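Local coordinates for aminopeptidase N family protein (Idiomarina loihiensis L2TR, PDB 4FGM) that is probably a zinc-dependent aminopeptidase of the M61 family, binding a zinc ion and, in this crystal, maleic acid beside it, at residues F102-A114 / Y160-D172. Sequence-based numbering, arbitrary orientation.
Sequences FQGFFNNTSLCLA and YDALIDYPFLIGD
The carbonyl oxygen of Phe168 takes one N-H bond, from Phe106 N at 3.0 Å in the carbonyl plane, and is further approached by Phe105 CA, in a CA-H...O contact at 3.2 Å. With CG of Phe105 anti to the backbone N (chi1 171°), ring atom CD1 also reaches this oxygen. Phe168 N returns a bond to Phe106 O at 2.9 Å, and Gly104 and Ile170 form a second hydrogen-bonded pair, which makes 103-106 and 168-171 neighbouring antiparallel strands. Ile170 CG1 packs directly on Gly104 CA, 3.5 Å away, where a side chain on Gly104 would clash. On that face the Phe106 and Phe168 rings are nearly parallel (5°) but slid apart, so that Phe168 CB, rather than its ring, sits over the Phe106 face; Leu111 CD2 covers the opposite face.

Past the strands, Asn108 ND2 donates almost straight to Leu163 O at 3.0 Å, although from above the carbonyl plane, at the end of helix 160-163. A water donates to both Asn107 OD1 and Ile164 O, while the strongest polar partner of the Asn107 side chain is Val94. Tyr160 OH makes the shortest hydrogen bond between the segments, 2.7 Å to Cys112 O and nearly along the C=O axis; Ala114 CB lies over the centre of the Tyr160 ring, 3.5 Å from the centroid, and Ile164 CG2 packs on the other face. Within the M61 N-terminal domain, backbone pairing thus joins the strands, whereas side-chain amide and phenol donors satisfy the carbonyls of Leu163 and Cys112, in buried residues beyond the paired strands.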
# COMPACT_ATOMS: atom_id res chain seq x y z
N PHE A 102 0.52 -12.09 -22.47
CA PHE A 102 0.26 -10.67 -22.67
C PHE A 102 1.23 -9.77 -21.91
O PHE A 102 1.51 -8.65 -22.33
CB PHE A 102 -1.18 -10.33 -22.28
CG PHE A 102 -2.22 -11.17 -22.99
CD1 PHE A 102 -2.43 -11.02 -24.36
CD2 PHE A 102 -2.96 -12.12 -22.30
CE1 PHE A 102 -3.37 -11.81 -25.04
CE2 PHE A 102 -3.90 -12.91 -22.96
CZ PHE A 102 -4.11 -12.76 -24.33
N GLN A 103 1.75 -10.26 -20.79
CA GLN A 103 2.67 -9.45 -20.01
C GLN A 103 3.46 -10.27 -19.00
O GLN A 103 3.16 -11.45 -18.76
CB GLN A 103 1.91 -8.34 -19.28
CG GLN A 103 1.12 -8.80 -18.04
CD GLN A 103 0.21 -7.72 -17.47
OE1 GLN A 103 0.56 -6.53 -17.44
NE2 GLN A 103 -0.96 -8.13 -17.00
N GLY A 104 4.47 -9.64 -18.42
CA GLY A 104 5.29 -10.27 -17.42
C GLY A 104 5.70 -9.25 -16.37
O GLY A 104 5.99 -8.10 -16.69
N PHE A 105 5.71 -9.68 -15.12
CA PHE A 105 6.11 -8.81 -14.02
C PHE A 105 6.79 -9.68 -12.97
O PHE A 105 6.41 -10.83 -12.77
CB PHE A 105 4.89 -8.14 -13.38
CG PHE A 105 5.22 -7.40 -12.11
CD1 PHE A 105 5.81 -6.13 -12.15
CD2 PHE A 105 5.01 -7.99 -10.87
CE1 PHE A 105 6.18 -5.47 -10.98
CE2 PHE A 105 5.38 -7.34 -9.69
CZ PHE A 105 5.97 -6.07 -9.75
N PHE A 106 7.81 -9.14 -12.31
CA PHE A 106 8.49 -9.90 -11.27
C PHE A 106 9.38 -9.09 -10.34
O PHE A 106 9.93 -8.06 -10.71
CB PHE A 106 9.31 -11.07 -11.86
CG PHE A 106 10.50 -10.65 -12.71
CD1 PHE A 106 10.40 -10.57 -14.09
CD2 PHE A 106 11.72 -10.35 -12.11
CE1 PHE A 106 11.49 -10.22 -14.88
CE2 PHE A 106 12.83 -10.00 -12.89
CZ PHE A 106 12.71 -9.93 -14.28
N ASN A 107 9.49 -9.59 -9.12
CA ASN A 107 10.33 -9.02 -8.08
C ASN A 107 11.39 -10.09 -7.89
O ASN A 107 11.08 -11.29 -7.88
CB ASN A 107 9.54 -8.84 -6.79
CG ASN A 107 8.58 -7.68 -6.85
OD1 ASN A 107 8.99 -6.52 -6.76
ND2 ASN A 107 7.30 -7.98 -7.01
N ASN A 108 12.64 -9.68 -7.74
CA ASN A 108 13.70 -10.65 -7.59
C ASN A 108 13.67 -11.43 -6.28
O ASN A 108 14.41 -12.40 -6.12
CB ASN A 108 15.04 -9.99 -7.86
CG ASN A 108 15.17 -9.57 -9.31
OD1 ASN A 108 14.90 -10.37 -10.20
ND2 ASN A 108 15.56 -8.32 -9.57
N THR A 109 12.80 -11.02 -5.36
CA THR A 109 12.65 -11.75 -4.10
C THR A 109 12.00 -13.09 -4.47
O THR A 109 12.13 -14.07 -3.74
CB THR A 109 11.68 -11.05 -3.12
OG1 THR A 109 10.67 -10.36 -3.86
CG2 THR A 109 12.43 -10.09 -2.20
N SER A 110 11.31 -13.13 -5.61
CA SER A 110 10.65 -14.35 -6.07
C SER A 110 11.47 -15.16 -7.06
O SER A 110 11.32 -16.37 -7.15
CB SER A 110 9.29 -14.02 -6.72
OG SER A 110 8.32 -13.69 -5.75
N LEU A 111 12.35 -14.50 -7.81
CA LEU A 111 13.13 -15.20 -8.82
C LEU A 111 14.60 -15.52 -8.53
O LEU A 111 15.11 -16.54 -8.98
CB LEU A 111 13.06 -14.42 -10.14
CG LEU A 111 11.88 -14.75 -11.08
CD1 LEU A 111 10.56 -14.51 -10.37
CD2 LEU A 111 11.98 -13.91 -12.33
N CYS A 112 15.26 -14.67 -7.76
CA CYS A 112 16.68 -14.84 -7.49
C CYS A 112 17.14 -15.33 -6.13
O CYS A 112 17.11 -14.58 -5.15
CB CYS A 112 17.39 -13.51 -7.77
SG CYS A 112 17.11 -12.92 -9.43
N LEU A 113 17.60 -16.58 -6.08
CA LEU A 113 18.11 -17.13 -4.82
C LEU A 113 19.35 -16.35 -4.39
O LEU A 113 20.18 -15.97 -5.21
CB LEU A 113 18.49 -18.60 -5.00
CG LEU A 113 17.35 -19.60 -5.18
CD1 LEU A 113 17.93 -20.98 -5.43
CD2 LEU A 113 16.45 -19.60 -3.95
N ALA A 114 19.47 -16.10 -3.09
CA ALA A 114 20.62 -15.38 -2.56
C ALA A 114 21.72 -16.40 -2.24
O ALA A 114 21.43 -17.51 -1.79
CB ALA A 114 20.23 -14.62 -1.30
N TYR A 160 22.80 -7.96 -3.20
CA TYR A 160 21.52 -8.66 -3.21
C TYR A 160 20.36 -7.77 -2.76
O TYR A 160 19.28 -7.81 -3.34
CB TYR A 160 21.58 -9.90 -2.32
CG TYR A 160 20.35 -10.77 -2.47
CD1 TYR A 160 20.14 -11.52 -3.63
CD2 TYR A 160 19.39 -10.83 -1.47
CE1 TYR A 160 18.99 -12.29 -3.80
CE2 TYR A 160 18.23 -11.60 -1.62
CZ TYR A 160 18.04 -12.32 -2.79
OH TYR A 160 16.90 -13.06 -2.97
N ASP A 161 20.59 -6.97 -1.72
CA ASP A 161 19.57 -6.08 -1.19
C ASP A 161 19.05 -5.13 -2.26
O ASP A 161 17.86 -4.84 -2.33
CB ASP A 161 20.11 -5.26 -0.03
CG ASP A 161 19.06 -4.34 0.56
OD1 ASP A 161 18.14 -4.83 1.25
OD2 ASP A 161 19.15 -3.12 0.32
N ALA A 162 19.97 -4.64 -3.09
CA ALA A 162 19.59 -3.73 -4.16
C ALA A 162 18.87 -4.52 -5.24
O ALA A 162 17.85 -4.08 -5.78
CB ALA A 162 20.81 -3.04 -4.72
N LEU A 163 19.40 -5.70 -5.56
CA LEU A 163 18.81 -6.55 -6.58
C LEU A 163 17.32 -6.78 -6.38
O LEU A 163 16.52 -6.66 -7.32
CB LEU A 163 19.51 -7.90 -6.60
CG LEU A 163 18.92 -8.94 -7.57
CD1 LEU A 163 19.26 -8.55 -9.00
CD2 LEU A 163 19.49 -10.32 -7.25
N ILE A 164 16.94 -7.12 -5.16
CA ILE A 164 15.54 -7.40 -4.87
C ILE A 164 14.68 -6.15 -4.67
O ILE A 164 13.54 -6.23 -4.23
CB ILE A 164 15.40 -8.34 -3.67
CG1 ILE A 164 15.97 -7.69 -2.41
CG2 ILE A 164 16.13 -9.65 -3.96
CD1 ILE A 164 15.75 -8.51 -1.16
N ASP A 165 15.24 -4.99 -5.00
CA ASP A 165 14.49 -3.76 -4.87
C ASP A 165 14.24 -3.11 -6.23
O ASP A 165 13.90 -1.93 -6.32
CB ASP A 165 15.20 -2.77 -3.94
CG ASP A 165 14.27 -1.67 -3.47
OD1 ASP A 165 13.11 -2.00 -3.13
OD2 ASP A 165 14.70 -0.49 -3.44
N TYR A 166 14.44 -3.88 -7.29
CA TYR A 166 14.19 -3.37 -8.64
C TYR A 166 13.21 -4.30 -9.33
O TYR A 166 13.61 -5.34 -9.85
CB TYR A 166 15.49 -3.31 -9.48
CG TYR A 166 16.55 -2.37 -8.97
CD1 TYR A 166 17.76 -2.85 -8.49
CD2 TYR A 166 16.35 -0.99 -9.00
CE1 TYR A 166 18.76 -1.99 -8.04
CE2 TYR A 166 17.34 -0.11 -8.55
CZ TYR A 166 18.54 -0.62 -8.07
OH TYR A 166 19.53 0.25 -7.63
N PRO A 167 11.92 -3.97 -9.32
CA PRO A 167 10.98 -4.87 -10.00
C PRO A 167 11.10 -4.69 -11.51
O PRO A 167 11.64 -3.69 -11.97
CB PRO A 167 9.61 -4.44 -9.47
CG PRO A 167 9.83 -2.96 -9.13
CD PRO A 167 11.20 -2.99 -8.48
N PHE A 168 10.63 -5.67 -12.27
CA PHE A 168 10.68 -5.63 -13.73
C PHE A 168 9.28 -5.80 -14.32
O PHE A 168 8.47 -6.59 -13.82
CB PHE A 168 11.57 -6.75 -14.30
CG PHE A 168 13.05 -6.45 -14.29
CD1 PHE A 168 13.76 -6.41 -13.09
CD2 PHE A 168 13.73 -6.21 -15.48
CE1 PHE A 168 15.14 -6.17 -13.08
CE2 PHE A 168 15.11 -5.96 -15.49
CZ PHE A 168 15.81 -5.94 -14.29
N LEU A 169 9.01 -5.06 -15.39
CA LEU A 169 7.73 -5.14 -16.09
C LEU A 169 8.04 -5.29 -17.58
O LEU A 169 8.79 -4.49 -18.16
CB LEU A 169 6.91 -3.86 -15.85
CG LEU A 169 5.56 -3.76 -16.57
CD1 LEU A 169 4.71 -4.98 -16.23
CD2 LEU A 169 4.83 -2.48 -16.15
N ILE A 170 7.48 -6.32 -18.20
CA ILE A 170 7.71 -6.55 -19.62
C ILE A 170 6.40 -6.76 -20.38
O ILE A 170 5.41 -7.19 -19.80
CB ILE A 170 8.63 -7.78 -19.83
CG1 ILE A 170 8.03 -9.03 -19.18
CG2 ILE A 170 10.00 -7.51 -19.23
CD1 ILE A 170 8.89 -10.28 -19.34
N GLY A 171 6.40 -6.43 -21.66
CA GLY A 171 5.20 -6.60 -22.46
C GLY A 171 5.07 -5.52 -23.51
O GLY A 171 6.05 -4.89 -23.89
N ASP A 172 3.85 -5.32 -24.00
CA ASP A 172 3.58 -4.30 -25.01
C ASP A 172 3.36 -3.01 -24.22
O ASP A 172 2.25 -2.53 -24.07
CB ASP A 172 2.32 -4.70 -25.80
CG ASP A 172 1.95 -3.69 -26.86
OD1 ASP A 172 2.82 -2.88 -27.27
OD2 ASP A 172 0.78 -3.70 -27.30
O HOH W 1 1.78 -5.93 -21.85
O HOH W 2 11.38 -5.62 -6.12